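Local coordinates for proline dipeptidase (Streptococcus pneumoniae, PDB 3PN9), which probably hydrolyses Xaa-Pro dipeptides as a prolidase, the chain described here being the creatinase/prolidase N-terminal domain, at residues 91-94 against 95-99; 12-16 against 17-21; 117-121 against 122-126. All coordinates share one frame; numbering follows the deposited sequence.

Contact 1 of 3, residues 91-94 against 95-99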
ATOM      1  N   ALA A  91      28.290   0.154   1.664  1.00 23.45           N
ATOM      2  CA  ALA A  91      27.486  -0.251   2.824  1.00 23.89           C
ATOM      3  C   ALA A  91      26.007  -0.586   2.470  1.00 24.30           C
ATOM      4  O   ALA A  91      25.379  -1.392   3.177  1.00 24.39           O
ATOM      5  CB  ALA A  91      27.568   0.810   3.918  1.00 23.07           C
ATOM      6  N   LEU A  92      25.468   0.030   1.410  1.00 23.63           N
ATOM      7  CA  LEU A  92      24.096  -0.212   0.981  1.00 23.14           C
ATOM      8  C   LEU A  92      24.045  -1.637   0.334  1.00 26.39           C
ATOM      9  O   LEU A  92      25.083  -2.139  -0.150  1.00 24.57           O
ATOM     10  CB  LEU A  92      23.618   0.803  -0.071  1.00 21.11           C
ATOM     11  CG  LEU A  92      23.406   2.184   0.623  1.00 20.69           C
ATOM     12  CD1 LEU A  92      23.217   3.323  -0.438  1.00 19.43           C
ATOM     13  CD2 LEU A  92      22.171   2.162   1.610  1.00 22.32           C
ATOM     14  N   PRO A  93      22.845  -2.255   0.311  1.00 25.67           N
ATOM     15  CA  PRO A  93      22.691  -3.521  -0.436  1.00 28.23           C
ATOM     16  C   PRO A  93      23.054  -3.240  -1.888  1.00 29.22           C
ATOM     17  O   PRO A  93      22.863  -2.107  -2.397  1.00 25.87           O
ATOM     18  CB  PRO A  93      21.186  -3.856  -0.308  1.00 28.03           C
ATOM     19  CG  PRO A  93      20.564  -2.451   0.029  1.00 25.22           C
ATOM     20  CD  PRO A  93      21.585  -1.794   0.907  1.00 24.80           C
ATOM     21  N   GLN A  94      23.542  -4.264  -2.584  1.00 29.48           N
ATOM     22  CA  GLN A  94      23.953  -4.036  -3.987  1.00 31.07           C
ATOM     23  C   GLN A  94      22.757  -4.200  -4.895  1.00 33.25           C
ATOM     24  O   GLN A  94      22.660  -5.223  -5.564  1.00 33.48           O
ATOM     25  CB  GLN A  94      25.073  -5.082  -4.363  1.00 33.20           C
ATOM     26  CG  GLN A  94      26.308  -4.954  -3.375  1.00 34.12           C
ATOM     27  CD  GLN A  94      26.941  -3.515  -3.405  1.00 40.13           C
ATOM     28  OE1 GLN A  94      27.497  -3.105  -4.404  1.00 44.03           O
ATOM     29  NE2 GLN A  94      26.815  -2.757  -2.318  1.00 30.93           N
ATOM     30  N   LEU A  95      21.812  -3.242  -4.918  1.00 31.49           N
ATOM     31  CA  LEU A  95      20.538  -3.459  -5.650  1.00 31.65           C
ATOM     32  C   LEU A  95      20.634  -2.596  -6.899  1.00 31.42           C
ATOM     33  O   LEU A  95      21.540  -1.792  -7.036  1.00 31.85           O
ATOM     34  CB  LEU A  95      19.300  -2.935  -4.812  1.00 30.09           C
ATOM     35  CG  LEU A  95      19.153  -3.607  -3.453  1.00 33.29           C
ATOM     36  CD1 LEU A  95      17.991  -3.112  -2.589  1.00 35.91           C
ATOM     37  CD2 LEU A  95      19.174  -5.155  -3.563  1.00 36.72           C
ATOM     38  N   ASP A  96      19.628  -2.666  -7.729  1.00 30.41           N
ATOM     39  CA  ASP A  96      19.527  -1.765  -8.852  1.00 32.46           C
ATOM     40  C   ASP A  96      18.624  -0.608  -8.361  1.00 29.63           C
ATOM     41  O   ASP A  96      17.398  -0.797  -8.204  1.00 29.90           O
ATOM     42  CB  ASP A  96      18.820  -2.527  -9.975  1.00 33.27           C
ATOM     43  CG  ASP A  96      18.721  -1.705 -11.220  1.00 40.63           C
ATOM     44  OD1 ASP A  96      19.329  -0.604 -11.213  1.00 44.96           O
ATOM     45  OD2 ASP A  96      18.015  -2.122 -12.185  1.00 47.07           O
ATOM     46  N   PHE A  97      19.208   0.545  -8.015  1.00 27.62           N
ATOM     47  CA  PHE A  97      18.377   1.662  -7.525  1.00 24.79           C
ATOM     48  C   PHE A  97      17.835   2.422  -8.711  1.00 25.23           C
ATOM     49  O   PHE A  97      18.545   3.228  -9.278  1.00 28.32           O
ATOM     50  CB  PHE A  97      19.174   2.531  -6.544  1.00 23.87           C
ATOM     51  CG  PHE A  97      19.577   1.783  -5.271  1.00 23.23           C
ATOM     52  CD1 PHE A  97      18.701   1.723  -4.198  1.00 20.65           C
ATOM     53  CD2 PHE A  97      20.864   1.203  -5.130  1.00 18.68           C
ATOM     54  CE1 PHE A  97      19.025   1.045  -3.003  1.00 20.20           C
ATOM     55  CE2 PHE A  97      21.214   0.547  -3.962  1.00 18.43           C
ATOM     56  CZ  PHE A  97      20.285   0.438  -2.859  1.00 27.63           C
ATOM     57  N   LYS A  98      16.596   2.192  -9.125  1.00 21.29           N
ATOM     58  CA  LYS A  98      16.077   2.968 -10.257  1.00 23.07           C
ATOM     59  C   LYS A  98      15.426   4.248  -9.866  1.00 21.69           C
ATOM     60  O   LYS A  98      15.353   5.200 -10.677  1.00 19.08           O
ATOM     61  CB  LYS A  98      15.000   2.147 -10.931  1.00 25.29           C
ATOM     62  CG  LYS A  98      15.635   0.890 -11.508  1.00 30.97           C
ATOM     63  CD  LYS A  98      14.545   0.152 -12.349  1.00 40.03           C
ATOM     64  CE  LYS A  98      14.176  -1.095 -11.648  1.00 45.30           C
ATOM     65  NZ  LYS A  98      14.191  -2.118 -12.765  1.00 50.66           N
ATOM     66  N   ARG A  99      14.892   4.296  -8.624  1.00 19.57           N
ATOM     67  CA  ARG A  99      14.126   5.505  -8.226  1.00 17.44           C
ATOM     68  C   ARG A  99      14.475   5.824  -6.815  1.00 15.41           C
ATOM     69  O   ARG A  99      14.343   4.949  -5.903  1.00 15.75           O
ATOM     70  CB  ARG A  99      12.596   5.245  -8.411  1.00 18.84           C
ATOM     71  CG  ARG A  99      12.196   5.075  -9.947  1.00 24.37           C
ATOM     72  CD  ARG A  99      10.672   4.853 -10.282  1.00 27.21           C
ATOM     73  NE  ARG A  99       9.830   5.481  -9.260  1.00 28.03           N
ATOM     74  CZ  ARG A  99       9.664   6.798  -9.102  1.00 29.38           C
ATOM     75  NH1 ARG A  99      10.230   7.661  -9.959  1.00 31.30           N
ATOM     76  NH2 ARG A  99       8.896   7.268  -8.110  1.00 24.19           N
TER
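Around Gln-94 the backbone folds into an inverse gamma turn, in which Leu-95 N gives a weak, bent hydrogen bond to Pro-93 O (3.0 Å, 127° at the hydrogen). The turn lies in the connection between helix 84-91 and strand 99-102 of the creatinase/prolidase N-terminal domain, and it brings four apolar side chains, Leu-92, Pro-93, Leu-95 and Phe-97, together. The side chains of Pro-93 and Leu-95 cross obliquely, the proline ring meeting one leucine branch, Pro-93 CG to Leu-95 CD1 at 3.7 Å. Leu-95 CB in turn lies above one face of the Phe-97 ring, displaced toward its rim. With its CG beside the backbone N (chi1 -64°), Phe-97 reaches back along the chain, and its CZ comes 4.1 Å from Pro-93 CG and 4.4 Å from Leu-92 CB. Pro-93 and Phe-97 also rest on Leu-50 of strand 46-50, which ties the loop to the sheet. Gln-94 bends at chi2 (-59°), and this fold carries its amide back to the helix end: NE2 is hydrogen-bonded to Lys-89 O and weakly to Leu-92 O. The carbonyl that accepts the turn bond has a second neighbour, for Pro-93 O sits at the edge of the Phe-97 ring, near its plane, 3.5 Å from Phe-97 CE2.

Contact 2 of 3, residues 12-16 against 17-21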
ATOM      1  N   THR A  12       5.799   2.487   3.731  1.00 14.98           N
ATOM      2  CA  THR A  12       4.552   2.323   2.981  1.00 17.46           C
ATOM      3  C   THR A  12       4.604   3.214   1.750  1.00 17.39           C
ATOM      4  O   THR A  12       4.121   2.864   0.641  1.00 17.10           O
ATOM      5  CB  THR A  12       3.344   2.748   3.947  1.00 16.86           C
ATOM      6  OG1 THR A  12       3.354   1.830   5.064  1.00 20.57           O
ATOM      7  CG2 THR A  12       2.025   2.655   3.279  1.00 21.76           C
ATOM      8  N   TYR A  13       5.096   4.437   1.946  1.00 17.11           N
ATOM      9  CA  TYR A  13       5.187   5.417   0.855  1.00 16.76           C
ATOM     10  C   TYR A  13       6.162   4.937  -0.279  1.00 17.49           C
ATOM     11  O   TYR A  13       5.853   5.100  -1.475  1.00 18.32           O
ATOM     12  CB  TYR A  13       5.725   6.729   1.464  1.00 17.53           C
ATOM     13  CG  TYR A  13       6.081   7.837   0.490  1.00 20.33           C
ATOM     14  CD1 TYR A  13       4.999   8.532  -0.074  1.00 32.43           C
ATOM     15  CD2 TYR A  13       7.409   8.203   0.152  1.00 28.20           C
ATOM     16  CE1 TYR A  13       5.153   9.523  -0.917  1.00 35.32           C
ATOM     17  CE2 TYR A  13       7.606   9.320  -0.774  1.00 30.33           C
ATOM     18  CZ  TYR A  13       6.448   9.929  -1.287  1.00 31.03           C
ATOM     19  OH  TYR A  13       6.283  11.057  -2.157  1.00 36.28           O
ATOM     20  N   LEU A  14       7.286   4.271   0.113  1.00 17.35           N
ATOM     21  CA  LEU A  14       8.233   3.781  -0.885  1.00 16.49           C
ATOM     22  C   LEU A  14       7.486   2.767  -1.767  1.00 17.65           C
ATOM     23  O   LEU A  14       7.647   2.748  -3.005  1.00 17.71           O
ATOM     24  CB  LEU A  14       9.461   3.101  -0.222  1.00 15.30           C
ATOM     25  CG  LEU A  14      10.286   4.089   0.647  1.00 19.97           C
ATOM     26  CD1 LEU A  14      11.475   3.323   1.309  1.00 18.65           C
ATOM     27  CD2 LEU A  14      10.847   5.252  -0.233  1.00 16.92           C
ATOM     28  N   GLU A  15       6.675   1.902  -1.146  1.00 17.19           N
ATOM     29  CA  GLU A  15       5.978   0.939  -1.983  1.00 19.48           C
ATOM     30  C   GLU A  15       4.948   1.629  -2.923  1.00 20.65           C
ATOM     31  O   GLU A  15       4.895   1.309  -4.125  1.00 20.84           O
ATOM     32  CB  GLU A  15       5.288  -0.130  -1.107  1.00 19.81           C
ATOM     33  CG  GLU A  15       4.331  -0.999  -1.973  1.00 25.15           C
ATOM     34  CD  GLU A  15       3.736  -2.177  -1.191  1.00 34.82           C
ATOM     35  OE1 GLU A  15       3.909  -2.287   0.055  1.00 32.99           O
ATOM     36  OE2 GLU A  15       3.073  -2.994  -1.827  1.00 41.42           O
ATOM     37  N   SER A  16       4.159   2.580  -2.439  1.00 20.51           N
ATOM     38  CA  SER A  16       3.074   3.078  -3.307  1.00 22.45           C
ATOM     39  C   SER A  16       3.700   4.036  -4.361  1.00 23.69           C
ATOM     40  O   SER A  16       3.129   4.190  -5.410  1.00 22.16           O
ATOM     41  CB  SER A  16       1.992   3.831  -2.527  1.00 24.38           C
ATOM     42  OG  SER A  16       2.594   4.855  -1.783  1.00 26.77           O
ATOM     43  N   GLU A  17       4.862   4.665  -4.103  1.00 20.37           N
ATOM     44  CA  GLU A  17       5.514   5.481  -5.138  1.00 19.62           C
ATOM     45  C   GLU A  17       6.561   4.739  -6.003  1.00 21.10           C
ATOM     46  O   GLU A  17       7.248   5.406  -6.832  1.00 20.30           O
ATOM     47  CB  GLU A  17       6.289   6.615  -4.548  1.00 19.51           C
ATOM     48  CG  GLU A  17       5.429   7.502  -3.744  1.00 22.92           C
ATOM     49  CD  GLU A  17       4.712   8.557  -4.608  1.00 34.27           C
ATOM     50  OE1 GLU A  17       5.333   9.397  -5.297  1.00 34.90           O
ATOM     51  OE2 GLU A  17       3.488   8.551  -4.581  1.00 35.90           O
ATOM     52  N   LYS A  18       6.709   3.451  -5.791  1.00 19.94           N
ATOM     53  CA  LYS A  18       7.633   2.599  -6.534  1.00 22.45           C
ATOM     54  C   LYS A  18       9.078   3.142  -6.360  1.00 21.77           C
ATOM     55  O   LYS A  18       9.810   3.268  -7.353  1.00 22.57           O
ATOM     56  CB  LYS A  18       7.270   2.517  -8.023  1.00 23.99           C
ATOM     57  CG  LYS A  18       5.956   1.761  -8.249  1.00 29.71           C
ATOM     58  CD  LYS A  18       5.510   2.163  -9.654  1.00 43.12           C
ATOM     59  CE  LYS A  18       4.706   1.029 -10.236  1.00 50.88           C
ATOM     60  NZ  LYS A  18       3.406   1.026  -9.488  1.00 54.64           N
ATOM     61  N   LEU A  19       9.457   3.487  -5.120  1.00 19.28           N
ATOM     62  CA  LEU A  19      10.781   4.018  -4.851  1.00 18.31           C
ATOM     63  C   LEU A  19      11.620   2.890  -4.304  1.00 18.21           C
ATOM     64  O   LEU A  19      11.119   2.137  -3.466  1.00 18.48           O
ATOM     65  CB  LEU A  19      10.645   5.179  -3.776  1.00 18.73           C
ATOM     66  CG  LEU A  19      10.047   6.492  -4.319  1.00 18.69           C
ATOM     67  CD1 LEU A  19       9.641   7.467  -3.232  1.00 18.09           C
ATOM     68  CD2 LEU A  19      11.119   7.215  -5.240  1.00 18.54           C
ATOM     69  N   ASP A  20      12.921   2.856  -4.622  1.00 17.38           N
ATOM     70  CA  ASP A  20      13.825   1.854  -4.004  1.00 18.53           C
ATOM     71  C   ASP A  20      14.422   2.382  -2.664  1.00 16.61           C
ATOM     72  O   ASP A  20      14.730   1.567  -1.760  1.00 16.37           O
ATOM     73  CB  ASP A  20      14.957   1.547  -5.020  1.00 17.61           C
ATOM     74  CG  ASP A  20      14.371   1.043  -6.317  1.00 21.69           C
ATOM     75  OD1 ASP A  20      13.762  -0.013  -6.210  1.00 24.36           O
ATOM     76  OD2 ASP A  20      14.336   1.738  -7.347  1.00 22.71           O
ATOM     77  N   VAL A  21      14.547   3.724  -2.512  1.00 17.80           N
ATOM     78  CA  VAL A  21      15.068   4.203  -1.285  1.00 15.99           C
ATOM     79  C   VAL A  21      14.736   5.685  -1.120  1.00 16.61           C
ATOM     80  O   VAL A  21      14.539   6.447  -2.069  1.00 17.30           O
ATOM     81  CB  VAL A  21      16.674   3.973  -1.272  1.00 16.26           C
ATOM     82  CG1 VAL A  21      17.271   4.765  -2.424  1.00 12.75           C
ATOM     83  CG2 VAL A  21      17.330   4.506   0.030  1.00 12.95           C
TER
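A Schellman motif ends helix 6-17, and the chain then runs through Leu-19 into strand 21-24. Lys-18 adopts positive phi (59°), which swings the backbone out of the helix while two amides still point back into its last turn. Leu-19 N bonds to Leu-14 O at 2.9 Å, nearly straight and on a lone pair in the carbonyl plane; Lys-18 N reaches Glu-15 O at 3.3 Å from above that carbonyl's plane. One residue earlier, Glu-17 N still makes the regular i to i+4 bond to Tyr-13 O (2.8 Å).

The side chains close round this reversal. Tyr-13 holds CG anti to the backbone N, which carries the ring toward Glu-17, whose CG lies over one of its faces. This is a CH-pi contact, with Glu-17 CG 3.7 Å from the centroid of the Tyr-13 ring and 21° off its normal. A bend at chi2 brings the Glu-17 carboxylate over toward the ring, and the turn about the last bond sets it almost parallel, the planes 1° apart; Glu-17 OE1 forms a salt bridge with Arg-43 of the second subunit. Leu-19 CD1 approaches Tyr-13 CE2 at 3.7 Å. Leu-14 and Leu-19 meet at about a right angle, Leu-14 CD2 against Leu-19 CB at 3.5 Å, and Leu-14 also packs on Val-49 of strand 46-50.

The 6-to-1 bond from Leu-19 to Leu-14, with the 5-to-2 bond from Lys-18 to Glu-15 nested inside it and an apolar pair at the outer two positions, is the classical Schellman ending of an alpha helix, here leading directly into a strand.

Contact 3 of 3, residues 117-121 against 122-126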
ATOM      1  N   THR A 117      26.867   9.505  -7.647  1.00 22.61           N
ATOM      2  CA  THR A 117      27.879   8.451  -7.855  1.00 25.44           C
ATOM      3  C   THR A 117      27.463   7.201  -7.096  1.00 26.18           C
ATOM      4  O   THR A 117      27.895   6.104  -7.419  1.00 26.12           O
ATOM      5  CB  THR A 117      29.286   8.799  -7.365  1.00 25.05           C
ATOM      6  OG1 THR A 117      29.271   8.866  -5.954  1.00 32.08           O
ATOM      7  CG2 THR A 117      29.693  10.168  -7.849  1.00 23.14           C
ATOM      8  N   VAL A 118      26.643   7.366  -6.054  1.00 23.62           N
ATOM      9  CA  VAL A 118      26.226   6.178  -5.320  1.00 22.46           C
ATOM     10  C   VAL A 118      25.121   5.533  -6.162  1.00 23.38           C
ATOM     11  O   VAL A 118      25.114   4.315  -6.268  1.00 24.37           O
ATOM     12  CB  VAL A 118      25.637   6.535  -3.940  1.00 21.32           C
ATOM     13  CG1 VAL A 118      24.888   5.326  -3.261  1.00 22.05           C
ATOM     14  CG2 VAL A 118      26.625   7.272  -3.017  1.00 17.98           C
ATOM     15  N   PHE A 119      24.146   6.328  -6.672  1.00 21.39           N
ATOM     16  CA  PHE A 119      23.032   5.811  -7.460  1.00 20.35           C
ATOM     17  C   PHE A 119      23.162   6.290  -8.904  1.00 23.31           C
ATOM     18  O   PHE A 119      22.541   7.278  -9.323  1.00 23.39           O
ATOM     19  CB  PHE A 119      21.642   6.331  -6.855  1.00 19.11           C
ATOM     20  CG  PHE A 119      21.516   6.077  -5.376  1.00 14.48           C
ATOM     21  CD1 PHE A 119      21.423   4.775  -4.908  1.00 18.66           C
ATOM     22  CD2 PHE A 119      21.490   7.142  -4.461  1.00 16.05           C
ATOM     23  CE1 PHE A 119      21.241   4.505  -3.572  1.00 18.67           C
ATOM     24  CE2 PHE A 119      21.357   6.874  -3.146  1.00 15.50           C
ATOM     25  CZ  PHE A 119      21.238   5.561  -2.660  1.00 16.67           C
ATOM     26  N   GLU A 120      23.965   5.609  -9.694  1.00 26.32           N
ATOM     27  CA  GLU A 120      24.405   6.104 -11.009  1.00 29.74           C
ATOM     28  C   GLU A 120      23.359   6.129 -12.049  1.00 30.87           C
ATOM     29  O   GLU A 120      23.480   6.906 -12.973  1.00 31.04           O
ATOM     30  CB  GLU A 120      25.557   5.211 -11.555  1.00 30.85           C
ATOM     31  CG  GLU A 120      26.739   5.349 -10.605  1.00 36.62           C
ATOM     32  CD  GLU A 120      27.974   4.506 -11.069  1.00 48.35           C
ATOM     33  OE1 GLU A 120      28.353   3.543 -10.398  1.00 51.11           O
ATOM     34  OE2 GLU A 120      28.522   4.799 -12.124  1.00 51.77           O
ATOM     35  N   THR A 121      22.332   5.285 -11.974  1.00 30.45           N
ATOM     36  CA  THR A 121      21.290   5.439 -13.009  1.00 31.72           C
ATOM     37  C   THR A 121      19.888   5.713 -12.411  1.00 31.88           C
ATOM     38  O   THR A 121      18.923   5.388 -13.069  1.00 32.45           O
ATOM     39  CB  THR A 121      21.193   4.139 -13.888  1.00 32.09           C
ATOM     40  OG1 THR A 121      21.216   2.995 -13.006  1.00 34.44           O
ATOM     41  CG2 THR A 121      22.516   4.025 -14.811  1.00 35.23           C
ATOM     42  N   ALA A 122      19.783   6.283 -11.210  1.00 28.83           N
ATOM     43  CA  ALA A 122      18.432   6.534 -10.604  1.00 27.90           C
ATOM     44  C   ALA A 122      17.780   7.816 -11.146  1.00 26.40           C
ATOM     45  O   ALA A 122      18.482   8.766 -11.469  1.00 28.04           O
ATOM     46  CB  ALA A 122      18.556   6.644  -9.096  1.00 23.85           C
ATOM     47  N   GLU A 123      16.460   7.871 -11.199  1.00 26.90           N
ATOM     48  CA  GLU A 123      15.740   9.188 -11.245  1.00 27.32           C
ATOM     49  C   GLU A 123      15.568   9.649  -9.822  1.00 24.04           C
ATOM     50  O   GLU A 123      15.415   8.768  -8.882  1.00 26.27           O
ATOM     51  CB  GLU A 123      14.274   9.081 -11.710  1.00 30.19           C
ATOM     52  CG  GLU A 123      13.847   8.081 -12.714  1.00 40.45           C
ATOM     53  CD  GLU A 123      12.260   8.219 -12.929  1.00 51.77           C
ATOM     54  OE1 GLU A 123      11.821   9.332 -13.417  1.00 56.25           O
ATOM     55  OE2 GLU A 123      11.469   7.281 -12.553  1.00 45.27           O
ATOM     56  N   PHE A 124      15.545  10.961  -9.610  1.00 22.60           N
ATOM     57  CA  PHE A 124      15.423  11.516  -8.233  1.00 22.64           C
ATOM     58  C   PHE A 124      14.057  12.192  -8.043  1.00 24.81           C
ATOM     59  O   PHE A 124      13.770  13.204  -8.729  1.00 26.52           O
ATOM     60  CB  PHE A 124      16.561  12.479  -7.946  1.00 23.07           C
ATOM     61  CG  PHE A 124      17.908  11.731  -7.717  1.00 24.43           C
ATOM     62  CD1 PHE A 124      18.434  11.633  -6.481  1.00 23.07           C
ATOM     63  CD2 PHE A 124      18.604  11.157  -8.772  1.00 26.15           C
ATOM     64  CE1 PHE A 124      19.720  11.001  -6.248  1.00 32.13           C
ATOM     65  CE2 PHE A 124      19.847  10.410  -8.519  1.00 26.78           C
ATOM     66  CZ  PHE A 124      20.378  10.373  -7.246  1.00 25.48           C
ATOM     67  N   ASP A 125      13.222  11.684  -7.139  1.00 20.66           N
ATOM     68  CA  ASP A 125      11.934  12.375  -6.873  1.00 19.68           C
ATOM     69  C   ASP A 125      12.123  13.225  -5.581  1.00 18.80           C
ATOM     70  O   ASP A 125      13.091  13.035  -4.808  1.00 16.47           O
ATOM     71  CB  ASP A 125      10.895  11.311  -6.483  1.00 21.60           C
ATOM     72  CG  ASP A 125      10.207  10.608  -7.698  1.00 32.33           C
ATOM     73  OD1 ASP A 125      10.775  10.585  -8.807  1.00 35.26           O
ATOM     74  OD2 ASP A 125       9.121   9.956  -7.450  1.00 35.93           O
ATOM     75  N   ASN A 126      11.153  14.070  -5.269  1.00 16.86           N
ATOM     76  CA  ASN A 126      11.274  14.947  -4.114  1.00 16.30           C
ATOM     77  C   ASN A 126      10.546  14.262  -2.932  1.00 18.20           C
ATOM     78  O   ASN A 126       9.329  14.048  -3.000  1.00 18.78           O
ATOM     79  CB  ASN A 126      10.606  16.274  -4.496  1.00 17.31           C
ATOM     80  CG  ASN A 126      10.741  17.328  -3.417  1.00 18.17           C
ATOM     81  OD1 ASN A 126      11.420  17.127  -2.438  1.00 14.32           O
ATOM     82  ND2 ASN A 126      10.072  18.489  -3.594  1.00 18.03           N
TER
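Phe-119 and Ala-122 meet across a type I beta turn that links helix 109-118 to strand 123-126. Phe-119 CB lies 3.8 Å from Ala-122 CB. Ala-122 N points almost straight at Phe-119 O (175° at the hydrogen), although at 3.5 Å the bond that closes the turn is weak. Phe-119 is the first residue to leave the helical conformation. Its CB starts toward the strand segment, but the ring leads off in another direction: CG stands beside the backbone N and anti to the carbonyl carbon (chi1 -51°), which turns the ring away from Ala-122, and CB is the atom that meets the alanine methyl. Val-118 CG1 covers one face of that ring, 3.6 Å above its centre. Phe-124 uses the same side of its own backbone (chi1 -74°) with a different result, since its ring reaches back to the turn. Phe-124 CZ comes within 4.3 Å of Phe-119 CB, and Phe-119 O lies at the edge of the Phe-124 ring, near its plane, 4.2 Å from Phe-124 CE2. Across this turn, then, one phenylalanine packs through the base of its side chain and the other through its far end.

The turn completes the beta-alpha-beta unit of strand 99-102, helix 109-118 and strand 123-126. Ala-122 and both phenylalanines pack on Val-100 of strand 99-102. Phe-124 also meets Tyr-112 of helix 109-118 edge-to-face, while the Phe-119 side chain also touches Val-21 and Val-23 of strand 21-24.

In the fold
Contacts 1, 2 and 3 share one principle: each handles a chain leaving a helix on its way to a strand, and the three strands reached, 21-24, 99-102 and 123-126, are parallel neighbours in the sheet. Arg-99 joins all three. Its NH2 lies 2.8 Å from both Glu-17 O of contact 2 and Asp-125 OD2 of contact 3, the latter a salt bridge, while its NH1 forms another with Glu-123 OE2 at 2.9 Å. Phe-97 of contact 1 meets Phe-119 of contact 3 edge-to-face and touches Val-21 of contact 2. The centres of contacts 1 and 3 are about 10 Å apart, those of contacts 2 and 3 about 14 Å.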